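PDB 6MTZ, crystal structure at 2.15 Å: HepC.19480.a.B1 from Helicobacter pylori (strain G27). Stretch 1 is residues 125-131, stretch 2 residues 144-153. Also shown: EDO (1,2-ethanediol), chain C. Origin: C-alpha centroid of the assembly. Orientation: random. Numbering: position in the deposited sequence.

Stretch 1 (125-131) ATKIVYE
Stretch 2 (144-153) NTTWLEPLVE

Two helices of one chain pack with their N-to-C directions 143° apart, nearer antiparallel than parallel, their axes approaching to 9.5 Å. Residues 125-131 are helical throughout (phi/psi about -60/-45), held by bonds such as Val129 N to Ala125 O (2.8 Å) and Tyr130 N to Thr126 O (2.9 Å). In the second stretch Asn144 O accepts from both Trp147 N (3.0 Å) and Leu148 N (2.8 Å), and the helix runs on through Glu153, whose N reaches Glu149 O at 2.9 Å. It kinks at Pro150, whose ring nitrogen carries no hydrogen to give to the turn before.

In the register, Lys127 and Val152 are the nearest CA pair, 5.8 Å between Lys127 CA and Val152 CA. Val152 (chi1 t) points toward the first helix and lays CG1 3.6 Å from Lys127 CA, while its CG2 lies 4.0 Å from both Thr126 CG2 and Tyr130 CB. Thr126 (chi1 m) turns its methyl to this contact; its OG1 is satisfied elsewhere in the structure.

Tyr130 (chi1 t, chi2 70°) also points toward its partner and fits as a knob among Thr145, Leu148, Glu149 and Val152. Leu148 (t, p) supplies an apolar wall, CD2 3.9 Å from Tyr130 CE1. The phenol hydroxyl both gives and accepts a hydrogen bond: Tyr130 OH donates to Glu149 OE2 at a short 2.6 Å, with the carboxylate oxygen near the ring plane, and accepts from water 1 at 2.7 Å. That water also hydrogen-bonds Thr145 OG1 (2.6 Å), so it bridges the helices beside the direct bond. Glu149 starts sideways from its CA, but m and t torsions with chi3 at 0° carry its carboxylate to the hydroxyl.

The charged pair lies further along. Lys127, also sideways at CB, extends through four t torsions until NZ donates to Glu153 OE1 at 2.9 Å, a salt bridge combining charge attraction with a hydrogen bond. Glu153 points away at CB, yet its t, p conformation (chi3 17°) brings the carboxylate back to the lysine ammonium.

A 1,2-ethanediol, probably from the crystallisation liquor, joins the two helices through its hydroxyls. Its O1 donates to Glu153 OE1 (2.8 Å), the same oxygen that accepts from Lys127, and its O2 donates to Glu131 OE1 (2.9 Å). Its carbon C2 rests 3.6 Å from Val152 CG1 and 3.7 Å from Lys127 CE. Glu131 (m, t, chi3 -173°) makes no direct contact with the second stretch. The two stretches together bury 376 Å².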

# COMPACT_ATOMS: atom_id res chain seq x y z
N ALA A 125 -3.48 -17.54 -1.98
CA ALA A 125 -2.89 -17.25 -0.68
C ALA A 125 -3.96 -16.94 0.36
O ALA A 125 -3.84 -17.35 1.52
CB ALA A 125 -1.90 -16.09 -0.80
N THR A 126 -5.02 -16.22 -0.04
CA THR A 126 -6.07 -15.89 0.92
C THR A 126 -6.69 -17.14 1.54
O THR A 126 -6.93 -17.18 2.75
CB THR A 126 -7.14 -15.03 0.25
OG1 THR A 126 -6.58 -13.75 -0.05
CG2 THR A 126 -8.31 -14.80 1.19
N LYS A 127 -6.93 -18.18 0.74
CA LYS A 127 -7.54 -19.39 1.29
C LYS A 127 -6.57 -20.12 2.20
O LYS A 127 -6.97 -20.62 3.26
CB LYS A 127 -8.03 -20.30 0.16
CG LYS A 127 -8.82 -21.52 0.66
CD LYS A 127 -9.69 -22.10 -0.47
CE LYS A 127 -10.61 -23.23 0.05
NZ LYS A 127 -11.23 -23.99 -1.08
N ILE A 128 -5.29 -20.18 1.82
CA ILE A 128 -4.27 -20.75 2.69
C ILE A 128 -4.24 -20.01 4.03
O ILE A 128 -4.25 -20.63 5.10
CB ILE A 128 -2.89 -20.73 2.01
CG1 ILE A 128 -2.90 -21.53 0.70
CG2 ILE A 128 -1.83 -21.29 2.95
CD1 ILE A 128 -1.63 -21.36 -0.10
N VAL A 129 -4.19 -18.67 3.99
CA VAL A 129 -4.21 -17.89 5.23
C VAL A 129 -5.44 -18.24 6.06
O VAL A 129 -5.35 -18.48 7.27
CB VAL A 129 -4.17 -16.38 4.94
CG1 VAL A 129 -4.40 -15.58 6.24
CG2 VAL A 129 -2.85 -15.99 4.29
N TYR A 130 -6.61 -18.25 5.42
CA TYR A 130 -7.84 -18.46 6.18
C TYR A 130 -7.81 -19.81 6.89
O TYR A 130 -8.12 -19.90 8.09
CB TYR A 130 -9.08 -18.37 5.27
CG TYR A 130 -10.33 -18.68 6.07
CD1 TYR A 130 -10.79 -17.79 7.03
CD2 TYR A 130 -11.00 -19.90 5.92
CE1 TYR A 130 -11.93 -18.08 7.80
CE2 TYR A 130 -12.14 -20.20 6.69
CZ TYR A 130 -12.59 -19.30 7.63
OH TYR A 130 -13.70 -19.57 8.40
N GLU A 131 -7.43 -20.86 6.18
CA GLU A 131 -7.47 -22.18 6.80
C GLU A 131 -6.41 -22.32 7.88
O GLU A 131 -6.65 -22.94 8.92
CB GLU A 131 -7.37 -23.26 5.72
CG GLU A 131 -8.77 -23.54 5.13
CD GLU A 131 -8.82 -24.14 3.73
OE1 GLU A 131 -9.94 -24.25 3.20
OE2 GLU A 131 -7.77 -24.49 3.15
N ASN A 144 -19.27 -13.37 11.53
CA ASN A 144 -18.80 -12.94 10.21
C ASN A 144 -18.48 -14.11 9.29
O ASN A 144 -18.35 -13.90 8.08
CB ASN A 144 -17.55 -12.07 10.33
CG ASN A 144 -17.84 -10.73 10.96
OD1 ASN A 144 -18.98 -10.41 11.21
ND2 ASN A 144 -16.79 -9.95 11.21
N THR A 145 -18.38 -15.33 9.84
CA THR A 145 -17.97 -16.47 9.03
C THR A 145 -18.91 -16.69 7.85
O THR A 145 -18.46 -17.13 6.78
CB THR A 145 -17.91 -17.72 9.92
OG1 THR A 145 -16.97 -17.50 10.98
CG2 THR A 145 -17.46 -18.93 9.09
N THR A 146 -20.19 -16.37 8.00
CA THR A 146 -21.12 -16.67 6.92
C THR A 146 -20.88 -15.82 5.68
O THR A 146 -21.27 -16.22 4.58
CB THR A 146 -22.56 -16.51 7.42
OG1 THR A 146 -22.74 -15.19 7.94
CG2 THR A 146 -22.84 -17.49 8.54
N TRP A 147 -20.24 -14.65 5.81
CA TRP A 147 -19.78 -13.96 4.61
C TRP A 147 -18.29 -14.11 4.36
O TRP A 147 -17.85 -14.04 3.20
CB TRP A 147 -20.15 -12.46 4.64
CG TRP A 147 -19.54 -11.64 5.75
CD1 TRP A 147 -20.15 -11.29 6.93
CD2 TRP A 147 -18.24 -11.04 5.78
NE1 TRP A 147 -19.30 -10.53 7.69
CE2 TRP A 147 -18.13 -10.36 7.01
CE3 TRP A 147 -17.16 -11.03 4.90
CZ2 TRP A 147 -16.98 -9.65 7.36
CZ3 TRP A 147 -16.01 -10.33 5.26
CH2 TRP A 147 -15.93 -9.66 6.48
N LEU A 148 -17.50 -14.36 5.41
CA LEU A 148 -16.05 -14.41 5.22
C LEU A 148 -15.63 -15.63 4.40
O LEU A 148 -14.79 -15.51 3.49
CB LEU A 148 -15.35 -14.39 6.59
CG LEU A 148 -13.82 -14.44 6.50
CD1 LEU A 148 -13.29 -13.30 5.63
CD2 LEU A 148 -13.21 -14.37 7.88
N GLU A 149 -16.21 -16.81 4.67
CA GLU A 149 -15.81 -17.98 3.90
C GLU A 149 -16.24 -17.88 2.44
O GLU A 149 -15.45 -18.23 1.56
CB GLU A 149 -16.34 -19.27 4.55
CG GLU A 149 -15.59 -19.60 5.84
CD GLU A 149 -16.02 -20.91 6.47
OE1 GLU A 149 -16.91 -21.60 5.92
OE2 GLU A 149 -15.47 -21.26 7.54
N PRO A 150 -17.44 -17.38 2.12
CA PRO A 150 -17.75 -17.13 0.71
C PRO A 150 -16.79 -16.14 0.05
O PRO A 150 -16.39 -16.33 -1.10
CB PRO A 150 -19.18 -16.58 0.77
CG PRO A 150 -19.76 -17.30 1.93
CD PRO A 150 -18.65 -17.26 2.95
N LEU A 151 -16.42 -15.08 0.77
CA LEU A 151 -15.47 -14.12 0.21
C LEU A 151 -14.13 -14.79 -0.07
O LEU A 151 -13.52 -14.57 -1.12
CB LEU A 151 -15.30 -12.93 1.16
CG LEU A 151 -14.56 -11.68 0.65
CD1 LEU A 151 -14.99 -10.46 1.43
CD2 LEU A 151 -13.05 -11.83 0.79
N VAL A 152 -13.66 -15.63 0.86
CA VAL A 152 -12.41 -16.35 0.65
C VAL A 152 -12.51 -17.23 -0.59
O VAL A 152 -11.62 -17.21 -1.45
CB VAL A 152 -12.05 -17.16 1.90
CG1 VAL A 152 -10.95 -18.17 1.57
CG2 VAL A 152 -11.61 -16.21 3.00
N GLU A 153 -13.59 -18.00 -0.70
CA GLU A 153 -13.75 -18.90 -1.83
C GLU A 153 -13.83 -18.14 -3.15
O GLU A 153 -13.28 -18.59 -4.17
CB GLU A 153 -15.00 -19.77 -1.62
CG GLU A 153 -15.11 -20.93 -2.62
CD GLU A 153 -14.00 -21.98 -2.47
OE1 GLU A 153 -13.31 -22.02 -1.41
OE2 GLU A 153 -13.81 -22.78 -3.41
C1 EDO C . -13.70 -20.97 2.46
O1 EDO C . -14.15 -21.62 1.27
C2 EDO C . -12.23 -21.30 2.71
O2 EDO C . -12.09 -22.33 3.70
O HOH W 1 -14.55 -18.31 10.65